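Local coordinates for protein isocitrate dehydrogenase [NAD] subunit 2, mitochondrial (Saccharomyces cerevisiae, PDB 3BLX) that catalyses the NAD+-dependent oxidative decarboxylation of isocitrate to 2-oxoglutarate in the citric acid cycle and also binds the 5'-untranslated leaders of mitochondrial mRNAs, at residues 23-28 against 74-79; 273-278 against 306-311; 42-47 against 51-56; 86-91 against 97-102. All coordinates share one frame; numbering follows the deposited sequence.

From the N terminus, segment 23-28, which leaves strand 22-23, opens contact 1, and contact 3 falls within the sequence it spans: 42-47, on helix 33-45, turns straight back onto 51-56. Helix 71-80 then supplies 74-79 and closes contact 1. Contact 4 follows directly, bridging 86-91 and 97-102 across a short loop. Contact 2, between 273-278 and 306-311, comes much later and binds a strand of the large mixed sheet to helix 296-309. None of the contacts cross in sequence, yet most adjoin in space. Ile77 meets Ile274 between contacts 1 and 2, Leu306 packs on Phe44 and Ile51 between contacts 2 and 3, and Gly86 pairs with Ile27 between contacts 4 and 1.

Contact 1: 23-28 against 74-79; sequences TVSFIE and VQSITK
Ser25 lies against the flank of Ile77, its CB 3.8 Å from Ile77 CG1, where the loop after strand 22-23 runs against helix 71-80 in the isocitrate/isopropylmalate dehydrogenase fold. The backbones come near one another here, with the CA atoms of Ser25 and Ile77 5.9 Å apart. The two serines meet through their hydroxyls: Ser25 OG and Ser76 OG form a hydrogen bond of 3.0 Å, with the direction of the proton left open. Ser76 OG reaches the loop because it stands anti to its own backbone N (chi1 171°), which places it beside the carbonyl carbon. The bond is buried, and Ser25 OG has a second and stronger partner in Asn80 ND2, at the end of the same helix. Ser76 OG also makes a weak hydrogen bond to Glu54 OE2. Backbone bonds from Ser25 to Val82 and from Ile27 to Gly86 align the loop with strand 82-85, into which the helix leads, and with the residue after it. Beyond the polar pair the contact turns apolar: Ile27 and Ile77 cross at about a right angle, with their outermost methyls, Ile27 CD1 and Ile77 CD1, 4.0 Å apart.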
loop_
_atom_site.group_PDB
_atom_site.type_symbol
_atom_site.label_atom_id
_atom_site.label_comp_id
_atom_site.label_asym_id
_atom_site.label_seq_id
_atom_site.Cartn_x
_atom_site.Cartn_y
_atom_site.Cartn_z
ATOM N N THR B 23 48.322 44.112 -2.783
ATOM C CA THR B 23 47.882 42.979 -1.974
ATOM C C THR B 23 46.776 42.181 -2.678
ATOM O O THR B 23 45.778 42.752 -3.119
ATOM C CB THR B 23 47.385 43.444 -0.590
ATOM O OG1 THR B 23 46.786 44.744 -0.705
ATOM C CG2 THR B 23 48.541 43.520 0.388
ATOM N N VAL B 24 46.962 40.865 -2.777
ATOM C CA VAL B 24 45.997 39.963 -3.406
ATOM C C VAL B 24 45.728 38.681 -2.584
ATOM O O VAL B 24 46.625 37.860 -2.402
ATOM C CB VAL B 24 46.478 39.561 -4.813
ATOM C CG1 VAL B 24 45.583 38.479 -5.392
ATOM C CG2 VAL B 24 46.524 40.768 -5.730
ATOM N N SER B 25 44.496 38.506 -2.102
ATOM C CA SER B 25 44.133 37.312 -1.338
ATOM C C SER B 25 44.321 36.084 -2.211
ATOM O O SER B 25 44.251 36.183 -3.423
ATOM C CB SER B 25 42.687 37.399 -0.864
ATOM O OG SER B 25 42.460 38.535 -0.055
ATOM N N PHE B 26 44.566 34.926 -1.617
ATOM C CA PHE B 26 44.714 33.740 -2.443
ATOM C C PHE B 26 43.609 32.668 -2.349
ATOM O O PHE B 26 42.750 32.593 -3.224
ATOM C CB PHE B 26 46.085 33.116 -2.286
ATOM C CG PHE B 26 46.587 32.499 -3.546
ATOM C CD1 PHE B 26 47.463 33.184 -4.358
ATOM C CD2 PHE B 26 46.151 31.249 -3.947
ATOM C CE1 PHE B 26 47.918 32.628 -5.535
ATOM C CE2 PHE B 26 46.595 30.687 -5.129
ATOM C CZ PHE B 26 47.484 31.379 -5.924
ATOM N N ILE B 27 43.625 31.841 -1.312
ATOM C CA ILE B 27 42.730 30.686 -1.258
ATOM C C ILE B 27 43.268 29.645 -2.202
ATOM O O ILE B 27 42.802 29.521 -3.318
ATOM C CB ILE B 27 41.275 30.987 -1.700
ATOM C CG1 ILE B 27 40.749 32.267 -1.063
ATOM C CG2 ILE B 27 40.356 29.781 -1.401
ATOM C CD1 ILE B 27 39.399 32.674 -1.561
ATOM N N GLU B 28 44.254 28.893 -1.748
ATOM C CA GLU B 28 44.877 27.892 -2.584
ATOM C C GLU B 28 43.973 26.695 -2.792
ATOM O O GLU B 28 44.178 25.914 -3.714
ATOM C CB GLU B 28 46.218 27.464 -1.980
ATOM C CG GLU B 28 47.103 28.652 -1.622
ATOM C CD GLU B 28 48.560 28.281 -1.418
ATOM O OE1 GLU B 28 48.878 27.068 -1.422
ATOM O OE2 GLU B 28 49.382 29.212 -1.252
ATOM N N VAL B 74 36.979 36.861 5.090
ATOM C CA VAL B 74 36.103 37.991 4.763
ATOM C C VAL B 74 36.858 39.330 4.807
ATOM O O VAL B 74 36.839 40.091 3.838
ATOM C CB VAL B 74 34.865 38.063 5.704
ATOM C CG1 VAL B 74 34.019 39.301 5.398
ATOM C CG2 VAL B 74 34.025 36.803 5.593
ATOM N N GLN B 75 37.521 39.606 5.930
ATOM C CA GLN B 75 38.239 40.865 6.122
ATOM C C GLN B 75 39.382 41.013 5.129
ATOM O O GLN B 75 39.590 42.080 4.550
ATOM C CB GLN B 75 38.774 40.959 7.550
ATOM C CG GLN B 75 37.691 40.861 8.604
ATOM C CD GLN B 75 36.567 41.849 8.364
ATOM O OE1 GLN B 75 36.786 42.956 7.842
ATOM N NE2 GLN B 75 35.349 41.456 8.741
ATOM N N SER B 76 40.120 39.928 4.940
ATOM C CA SER B 76 41.223 39.908 3.995
ATOM C C SER B 76 40.803 40.282 2.565
ATOM O O SER B 76 41.462 41.080 1.900
ATOM C CB SER B 76 41.865 38.526 4.001
ATOM O OG SER B 76 42.802 38.408 2.949
ATOM N N ILE B 77 39.708 39.695 2.093
ATOM C CA ILE B 77 39.262 39.885 0.720
ATOM C C ILE B 77 38.530 41.208 0.569
ATOM O O ILE B 77 38.670 41.864 -0.447
ATOM C CB ILE B 77 38.364 38.723 0.260
ATOM C CG1 ILE B 77 39.123 37.410 0.358
ATOM C CG2 ILE B 77 37.931 38.921 -1.152
ATOM C CD1 ILE B 77 38.305 36.232 -0.005
ATOM N N THR B 78 37.758 41.608 1.581
ATOM C CA THR B 78 37.054 42.893 1.545
ATOM C C THR B 78 38.056 44.038 1.450
ATOM O O THR B 78 37.786 45.089 0.853
ATOM C CB THR B 78 36.186 43.117 2.800
ATOM O OG1 THR B 78 35.223 42.063 2.922
ATOM C CG2 THR B 78 35.464 44.462 2.722
ATOM N N LYS B 79 39.219 43.821 2.049
ATOM C CA LYS B 79 40.264 44.829 2.082
ATOM C C LYS B 79 41.049 44.870 0.782
ATOM O O LYS B 79 41.319 45.943 0.259
ATOM C CB LYS B 79 41.224 44.561 3.238
ATOM C CG LYS B 79 42.428 45.510 3.276
ATOM C CD LYS B 79 43.685 44.804 3.797
ATOM C CE LYS B 79 43.392 43.974 5.050
ATOM N NZ LYS B 79 44.446 42.941 5.298
#

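Contact 2: 273-278 against 306-311; sequences KISIFE and LNHMGL
His308 reaches from the last turn of helix 296-309 to strand 275-279 of the large mixed sheet, packing the helix on the sheet through two side chains. Its CE1 lies 3.5 Å from Ser275 OG and equally near Ser275 CB, a contact oblique to the imidazole plane. The other partner is Phe277, whose CZ sits against the CB and ND1 side of the histidine, 3.6 Å from His308 ND1. ND1 lies at the edge of the phenyl ring, near its plane. With centroids 5.5 Å apart and planes inclined at 44°, the two rings form neither a stack nor an edge-to-face pair. An extended first torsion, with CG opposite the backbone N (chi1 172°), carries the imidazole across to the strand. Its far nitrogen, NE2, is hydrogen-bonded to the carbonyl O of Gly9, and Tyr11 also touches the His308 side chain. On the strand side, Ser275 OG makes a weak bond to Ile274 O, while backbone bonds from Ser275 and Phe277 to Ala83 hold both residues beside the adjacent strand 82-85. The helix ends just beyond His308: Leu306 O accepts from Met309 N and Gly310 N, and Gly310 turns the chain with a positive phi of 111°. Replacing His308 by an alanine would probably leave Gly9 O without this donor and open a gap between Ser275 and Phe277, where the imidazole lay. No hydrogen bond joins the two segments, so this buried contact rests on van der Waals packing, while the bond to Gly9 implies a proton on NE2.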
loop_
_atom_site.group_PDB
_atom_site.type_symbol
_atom_site.label_atom_id
_atom_site.label_comp_id
_atom_site.label_asym_id
_atom_site.label_seq_id
_atom_site.Cartn_x
_atom_site.Cartn_y
_atom_site.Cartn_z
ATOM N N LYS B 273 32.623 45.810 -5.887
ATOM C CA LYS B 273 33.979 46.182 -5.499
ATOM C C LYS B 273 34.940 44.990 -5.516
ATOM O O LYS B 273 36.040 45.083 -6.064
ATOM C CB LYS B 273 33.977 46.882 -4.138
ATOM C CG LYS B 273 33.123 46.198 -3.085
ATOM C CD LYS B 273 33.402 46.755 -1.690
ATOM C CE LYS B 273 32.743 45.904 -0.608
ATOM N NZ LYS B 273 33.217 46.277 0.753
ATOM N N ILE B 274 34.524 43.871 -4.927
ATOM C CA ILE B 274 35.362 42.665 -4.907
ATOM C C ILE B 274 35.213 41.869 -6.205
ATOM O O ILE B 274 34.183 41.949 -6.865
ATOM C CB ILE B 274 35.034 41.726 -3.702
ATOM C CG1 ILE B 274 35.097 42.467 -2.361
ATOM C CG2 ILE B 274 35.972 40.551 -3.661
ATOM C CD1 ILE B 274 33.732 42.905 -1.835
ATOM N N SER B 275 36.245 41.114 -6.572
ATOM C CA SER B 275 36.189 40.220 -7.729
ATOM C C SER B 275 37.091 39.020 -7.521
ATOM O O SER B 275 38.265 39.161 -7.221
ATOM C CB SER B 275 36.596 40.948 -9.014
ATOM O OG SER B 275 35.592 41.845 -9.443
ATOM N N ILE B 276 36.545 37.834 -7.709
ATOM C CA ILE B 276 37.277 36.611 -7.454
ATOM C C ILE B 276 37.492 35.882 -8.759
ATOM O O ILE B 276 36.615 35.873 -9.602
ATOM C CB ILE B 276 36.494 35.741 -6.486
ATOM C CG1 ILE B 276 36.325 36.496 -5.165
ATOM C CG2 ILE B 276 37.173 34.415 -6.295
ATOM C CD1 ILE B 276 35.758 35.665 -4.046
ATOM N N PHE B 277 38.666 35.284 -8.932
ATOM C CA PHE B 277 39.047 34.671 -10.196
ATOM C C PHE B 277 39.455 33.262 -9.933
ATOM O O PHE B 277 40.197 33.009 -9.001
ATOM C CB PHE B 277 40.205 35.449 -10.824
ATOM C CG PHE B 277 39.856 36.863 -11.155
ATOM C CD1 PHE B 277 39.545 37.231 -12.461
ATOM C CD2 PHE B 277 39.789 37.828 -10.153
ATOM C CE1 PHE B 277 39.201 38.556 -12.772
ATOM C CE2 PHE B 277 39.441 39.164 -10.451
ATOM C CZ PHE B 277 39.155 39.527 -11.763
ATOM N N GLU B 278 38.969 32.332 -10.741
ATOM C CA GLU B 278 39.153 30.922 -10.435
ATOM C C GLU B 278 39.112 30.056 -11.661
ATOM O O GLU B 278 38.492 30.407 -12.657
ATOM C CB GLU B 278 38.068 30.446 -9.466
ATOM C CG GLU B 278 36.629 30.760 -9.877
ATOM C CD GLU B 278 35.557 30.130 -8.948
ATOM O OE1 GLU B 278 35.836 29.122 -8.258
ATOM O OE2 GLU B 278 34.414 30.645 -8.917
ATOM N N LEU B 306 44.989 40.127 -13.513
ATOM C CA LEU B 306 45.920 41.198 -13.874
ATOM C C LEU B 306 45.182 42.276 -14.660
ATOM O O LEU B 306 45.106 43.427 -14.234
ATOM C CB LEU B 306 47.097 40.636 -14.684
ATOM C CG LEU B 306 48.414 40.254 -13.975
ATOM C CD1 LEU B 306 48.290 40.154 -12.465
ATOM C CD2 LEU B 306 49.002 38.968 -14.559
ATOM N N ASN B 307 44.616 41.880 -15.796
ATOM C CA ASN B 307 43.830 42.786 -16.630
ATOM C C ASN B 307 42.751 43.546 -15.871
ATOM O O ASN B 307 42.361 44.630 -16.267
ATOM C CB ASN B 307 43.190 42.040 -17.801
ATOM C CG ASN B 307 44.153 41.813 -18.944
ATOM O OD1 ASN B 307 44.901 42.714 -19.325
ATOM N ND2 ASN B 307 44.144 40.605 -19.502
ATOM N N HIS B 308 42.250 42.978 -14.789
ATOM C CA HIS B 308 41.188 43.641 -14.048
ATOM C C HIS B 308 41.813 44.691 -13.130
ATOM O O HIS B 308 41.152 45.660 -12.708
ATOM C CB HIS B 308 40.340 42.608 -13.283
ATOM C CG HIS B 308 39.337 43.209 -12.344
ATOM N ND1 HIS B 308 39.386 43.017 -10.980
ATOM C CD2 HIS B 308 38.263 43.998 -12.569
ATOM C CE1 HIS B 308 38.388 43.659 -10.402
ATOM N NE2 HIS B 308 37.690 44.264 -11.346
ATOM N N MET B 309 43.104 44.498 -12.859
ATOM C CA MET B 309 43.851 45.356 -11.951
ATOM C C MET B 309 44.552 46.489 -12.697
ATOM O O MET B 309 44.839 47.536 -12.117
ATOM C CB MET B 309 44.849 44.531 -11.129
ATOM C CG MET B 309 44.200 43.731 -10.011
ATOM S SD MET B 309 45.361 42.823 -8.978
ATOM C CE MET B 309 46.244 41.910 -10.223
ATOM N N GLY B 310 44.815 46.294 -13.987
ATOM C CA GLY B 310 45.449 47.323 -14.796
ATOM C C GLY B 310 46.864 46.977 -15.227
ATOM O O GLY B 310 47.450 47.658 -16.064
ATOM N N LEU B 311 47.414 45.916 -14.647
ATOM C CA LEU B 311 48.734 45.426 -15.012
ATOM C C LEU B 311 48.701 44.724 -16.368
ATOM O O LEU B 311 49.046 43.547 -16.470
ATOM C CB LEU B 311 49.245 44.464 -13.946
ATOM C CG LEU B 311 49.004 44.891 -12.495
ATOM C CD1 LEU B 311 49.557 43.847 -11.533
ATOM C CD2 LEU B 311 49.605 46.257 -12.203
#

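Contact 3: 42-47 against 51-56; sequences KIFSAA and IEWESC
Helix 33-45 and strand 51-52 stand 7.9 Å apart where their backbones are nearest, at the CA atoms of Phe44 and Ile51, within the beta-alpha-beta unit formed with strand 22-23. The CD2-CE2 edge of the Phe44 ring does the touching. Its CE2 meets the end of Ile51, whose CD1 lies 3.5 Å away at the ring edge and near the ring plane. Ile51 extends that methyl outward through a nearly straight second torsion (chi2 168°). The neighbouring atom Phe44 CD2 comes within 3.4 Å of Trp53 CZ2, on the six-membered part of the indole. Here the rings meet obliquely, their planes inclined at 36°. Ile51 also braces the indole from within its own segment, with CG2 3.6 Å above one face of Trp53 and offset toward the rim. Replacing Phe44 by an alanine would remove the ring shared by both partners and is likely to leave a gap between helix 33-45 and the pair Ile51 and Trp53. Outside the pair, Phe26 meets Trp53 edge-to-face, Leu306 of helix 296-309 touches both Phe44 and Ile51, and Ile318 of helix 312-326 packs on Phe44.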
loop_
_atom_site.group_PDB
_atom_site.type_symbol
_atom_site.label_atom_id
_atom_site.label_comp_id
_atom_site.label_asym_id
_atom_site.label_seq_id
_atom_site.Cartn_x
_atom_site.Cartn_y
_atom_site.Cartn_z
ATOM N N LYS B 42 55.411 31.140 -8.608
ATOM C CA LYS B 42 56.729 31.029 -9.236
ATOM C C LYS B 42 56.814 31.742 -10.590
ATOM O O LYS B 42 57.899 32.119 -11.041
ATOM C CB LYS B 42 57.121 29.554 -9.412
ATOM C CG LYS B 42 57.427 28.805 -8.113
ATOM C CD LYS B 42 57.989 27.397 -8.378
ATOM C CE LYS B 42 58.327 26.682 -7.077
ATOM N NZ LYS B 42 58.911 25.335 -7.329
ATOM N N ILE B 43 55.668 31.901 -11.243
ATOM C CA ILE B 43 55.594 32.576 -12.533
ATOM C C ILE B 43 55.276 34.051 -12.331
ATOM O O ILE B 43 55.514 34.872 -13.206
ATOM C CB ILE B 43 54.530 31.931 -13.426
ATOM C CG1 ILE B 43 54.870 30.464 -13.670
ATOM C CG2 ILE B 43 54.419 32.630 -14.745
ATOM C CD1 ILE B 43 54.037 29.825 -14.764
ATOM N N PHE B 44 54.747 34.391 -11.164
ATOM C CA PHE B 44 54.441 35.781 -10.852
ATOM C C PHE B 44 55.682 36.451 -10.272
ATOM O O PHE B 44 55.911 37.648 -10.474
ATOM C CB PHE B 44 53.241 35.883 -9.890
ATOM C CG PHE B 44 51.921 36.197 -10.577
ATOM C CD1 PHE B 44 51.536 35.529 -11.730
ATOM C CD2 PHE B 44 51.061 37.150 -10.057
ATOM C CE1 PHE B 44 50.335 35.816 -12.352
ATOM C CE2 PHE B 44 49.858 37.434 -10.681
ATOM C CZ PHE B 44 49.504 36.767 -11.830
ATOM N N SER B 45 56.488 35.665 -9.561
ATOM C CA SER B 45 57.765 36.148 -9.042
ATOM C C SER B 45 58.779 36.249 -10.185
ATOM O O SER B 45 59.459 37.267 -10.334
ATOM C CB SER B 45 58.290 35.230 -7.930
ATOM O OG SER B 45 59.366 35.829 -7.218
ATOM N N ALA B 46 58.851 35.200 -11.002
ATOM C CA ALA B 46 59.780 35.137 -12.133
ATOM C C ALA B 46 59.539 36.171 -13.236
ATOM O O ALA B 46 60.430 36.434 -14.039
ATOM C CB ALA B 46 59.797 33.735 -12.729
ATOM N N ALA B 47 58.346 36.750 -13.290
ATOM C CA ALA B 47 58.058 37.796 -14.275
ATOM C C ALA B 47 58.042 39.149 -13.588
ATOM O O ALA B 47 57.702 40.167 -14.195
ATOM C CB ALA B 47 56.732 37.539 -14.953
ATOM N N ILE B 51 52.943 42.145 -6.815
ATOM C CA ILE B 51 51.925 41.452 -6.032
ATOM C C ILE B 51 52.501 40.629 -4.873
ATOM O O ILE B 51 53.422 39.826 -5.053
ATOM C CB ILE B 51 51.054 40.536 -6.940
ATOM C CG1 ILE B 51 50.292 41.367 -7.969
ATOM C CG2 ILE B 51 50.079 39.700 -6.113
ATOM C CD1 ILE B 51 49.675 40.549 -9.050
ATOM N N GLU B 52 51.947 40.848 -3.683
ATOM C CA GLU B 52 52.224 40.017 -2.521
ATOM C C GLU B 52 50.943 39.265 -2.147
ATOM O O GLU B 52 49.868 39.860 -2.050
ATOM C CB GLU B 52 52.707 40.878 -1.350
ATOM C CG GLU B 52 51.723 41.964 -0.940
ATOM C CD GLU B 52 52.277 42.912 0.104
ATOM O OE1 GLU B 52 53.454 43.331 -0.018
ATOM O OE2 GLU B 52 51.520 43.245 1.038
ATOM N N TRP B 53 51.060 37.958 -1.940
ATOM C CA TRP B 53 49.907 37.125 -1.638
ATOM C C TRP B 53 49.412 37.241 -0.194
ATOM O O TRP B 53 49.846 38.114 0.545
ATOM C CB TRP B 53 50.241 35.685 -1.974
ATOM C CG TRP B 53 50.719 35.531 -3.392
ATOM C CD1 TRP B 53 51.942 35.088 -3.805
ATOM C CD2 TRP B 53 49.980 35.834 -4.587
ATOM N NE1 TRP B 53 52.008 35.084 -5.178
ATOM C CE2 TRP B 53 50.818 35.536 -5.681
ATOM C CE3 TRP B 53 48.687 36.319 -4.838
ATOM C CZ2 TRP B 53 50.407 35.702 -6.998
ATOM C CZ3 TRP B 53 48.286 36.479 -6.148
ATOM C CH2 TRP B 53 49.139 36.173 -7.210
ATOM N N GLU B 54 48.496 36.362 0.200
ATOM C CA GLU B 54 47.883 36.427 1.520
ATOM C C GLU B 54 46.896 35.284 1.695
ATOM O O GLU B 54 45.732 35.509 1.986
ATOM C CB GLU B 54 47.166 37.769 1.710
ATOM C CG GLU B 54 46.706 38.049 3.146
ATOM C CD GLU B 54 46.215 39.485 3.356
ATOM O OE1 GLU B 54 46.517 40.356 2.510
ATOM O OE2 GLU B 54 45.532 39.744 4.376
ATOM N N SER B 55 47.370 34.058 1.528
ATOM C CA SER B 55 46.494 32.890 1.485
ATOM C C SER B 55 45.398 32.896 2.548
ATOM O O SER B 55 45.682 33.033 3.734
ATOM C CB SER B 55 47.317 31.601 1.559
ATOM O OG SER B 55 48.400 31.741 2.456
ATOM N N CYS B 56 44.147 32.751 2.099
ATOM C CA CYS B 56 42.976 32.728 2.975
ATOM C C CYS B 56 42.413 31.328 3.111
ATOM O O CYS B 56 42.570 30.502 2.220
ATOM C CB CYS B 56 41.867 33.611 2.408
ATOM S SG CYS B 56 42.311 35.323 2.108
#

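Contact 4: 86-91 against 97-102; sequences GPLATP and RSLNLT
The loop leaving strand 82-85 meets the N-terminal turn of helix 99-107 through Leu88 and Leu99; further along, this helix carries Arg104, which by similarity binds substrate. The contact is apolar and lies near the surface. Leu88 CD1 and Leu99 CD2 are 3.7 Å apart, and the same Leu99 methyl lies 4.2 Å from Leu88 CD2, so one branch of Leu99 faces the fork of Leu88. The first torsion (chi1 -179°) swings the Leu99 side chain toward the loop. Asn100 runs past Leu88 in the opposite direction, its OD1 4.2 Å from Leu88 CD1, a distance of packing alone. The helix start that carries Leu99 and Asn100 is organised by Ser98 at the N-cap. Ser98 OG takes a weak capping bond of 3.4 Å from Leu101 N. The carbonyl O of Ser98 accepts, in the model, from both N and OG1 of Thr102, though the placing of the threonine hydroxyl is less certain than that of the backbone. Asn100 lies one turn before Arg104, close to its side chain, which puts the contact beside the probable substrate site. Around it, the backbone of Gly86 pairs with Ile27, Asp30 OD2 accepts from Ala89 N, Leu99 touches Pro60, and Thr102 packs on Thr67 of strand 66-68.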
loop_
_atom_site.group_PDB
_atom_site.type_symbol
_atom_site.label_atom_id
_atom_site.label_comp_id
_atom_site.label_asym_id
_atom_site.label_seq_id
_atom_site.Cartn_x
_atom_site.Cartn_y
_atom_site.Cartn_z
ATOM N N GLY B 86 41.811 28.596 -6.206
ATOM C CA GLY B 86 41.848 27.342 -6.932
ATOM C C GLY B 86 40.670 26.497 -6.511
ATOM O O GLY B 86 39.771 26.997 -5.847
ATOM N N PRO B 87 40.678 25.209 -6.878
ATOM C CA PRO B 87 39.586 24.251 -6.661
ATOM C C PRO B 87 39.316 23.972 -5.186
ATOM O O PRO B 87 40.212 24.147 -4.358
ATOM C CB PRO B 87 40.112 22.961 -7.308
ATOM C CG PRO B 87 41.239 23.374 -8.151
ATOM C CD PRO B 87 41.846 24.562 -7.479
ATOM N N LEU B 88 38.097 23.542 -4.867
ATOM C CA LEU B 88 37.796 23.005 -3.537
ATOM C C LEU B 88 36.644 22.005 -3.546
ATOM O O LEU B 88 35.637 22.197 -4.235
ATOM C CB LEU B 88 37.556 24.121 -2.523
ATOM C CG LEU B 88 37.161 25.448 -3.144
ATOM C CD1 LEU B 88 35.689 25.437 -3.546
ATOM C CD2 LEU B 88 37.468 26.535 -2.145
ATOM N N ALA B 89 36.815 20.936 -2.767
ATOM C CA ALA B 89 35.876 19.813 -2.742
ATOM C C ALA B 89 34.493 20.173 -2.181
ATOM O O ALA B 89 34.276 21.287 -1.664
ATOM C CB ALA B 89 36.484 18.606 -1.993
ATOM N N THR B 90 33.579 19.205 -2.289
ATOM C CA THR B 90 32.158 19.390 -1.980
ATOM C C THR B 90 31.778 18.879 -0.589
ATOM O O THR B 90 31.511 17.681 -0.419
ATOM C CB THR B 90 31.248 18.687 -3.035
ATOM O OG1 THR B 90 31.759 18.922 -4.356
ATOM C CG2 THR B 90 29.804 19.188 -2.943
ATOM N N PRO B 91 31.744 19.797 0.403
ATOM C CA PRO B 91 31.245 19.492 1.753
ATOM C C PRO B 91 29.745 19.199 1.680
ATOM O O PRO B 91 29.336 18.244 1.010
ATOM C CB PRO B 91 31.489 20.798 2.531
ATOM C CG PRO B 91 32.428 21.622 1.674
ATOM C CD PRO B 91 32.138 21.212 0.266
ATOM N N ARG B 97 24.874 24.191 2.838
ATOM C CA ARG B 97 24.616 25.053 1.680
ATOM C C ARG B 97 25.831 25.050 0.740
ATOM O O ARG B 97 26.865 24.465 1.064
ATOM C CB ARG B 97 24.265 26.476 2.122
ATOM C CG ARG B 97 23.391 27.240 1.135
ATOM C CD ARG B 97 22.581 28.318 1.845
ATOM N NE ARG B 97 23.412 29.443 2.284
ATOM C CZ ARG B 97 23.368 30.662 1.744
ATOM N NH1 ARG B 97 22.528 30.918 0.748
ATOM N NH2 ARG B 97 24.160 31.630 2.203
ATOM N N SER B 98 25.710 25.692 -0.419
ATOM C CA SER B 98 26.759 25.620 -1.441
ATOM C C SER B 98 27.927 26.555 -1.124
ATOM O O SER B 98 27.734 27.722 -0.793
ATOM C CB SER B 98 26.194 25.921 -2.836
ATOM O OG SER B 98 27.210 25.893 -3.836
ATOM N N LEU B 99 29.143 26.034 -1.227
ATOM C CA LEU B 99 30.331 26.793 -0.868
ATOM C C LEU B 99 30.529 27.970 -1.818
ATOM O O LEU B 99 30.835 29.092 -1.394
ATOM C CB LEU B 99 31.540 25.868 -0.900
ATOM C CG LEU B 99 32.868 26.506 -0.525
ATOM C CD1 LEU B 99 32.694 27.399 0.677
ATOM C CD2 LEU B 99 33.904 25.419 -0.277
ATOM N N ASN B 100 30.347 27.695 -3.108
ATOM C CA ASN B 100 30.419 28.718 -4.137
ATOM C C ASN B 100 29.261 29.699 -4.024
ATOM O O ASN B 100 29.419 30.884 -4.265
ATOM C CB ASN B 100 30.467 28.076 -5.527
ATOM C CG ASN B 100 31.706 27.201 -5.727
ATOM O OD1 ASN B 100 32.854 27.670 -5.629
ATOM N ND2 ASN B 100 31.478 25.926 -6.008
ATOM N N LEU B 101 28.093 29.206 -3.631
ATOM C CA LEU B 101 26.921 30.063 -3.572
ATOM C C LEU B 101 27.026 31.110 -2.453
ATOM O O LEU B 101 26.597 32.251 -2.630
ATOM C CB LEU B 101 25.635 29.231 -3.471
ATOM C CG LEU B 101 24.292 29.901 -3.797
ATOM C CD1 LEU B 101 23.624 30.447 -2.544
ATOM C CD2 LEU B 101 24.433 30.987 -4.876
ATOM N N THR B 102 27.605 30.741 -1.312
ATOM C CA THR B 102 27.751 31.701 -0.213
ATOM C C THR B 102 28.874 32.672 -0.491
ATOM O O THR B 102 28.844 33.822 -0.061
ATOM C CB THR B 102 28.014 31.038 1.161
ATOM O OG1 THR B 102 28.276 29.650 0.981
ATOM C CG2 THR B 102 26.807 31.174 2.049
#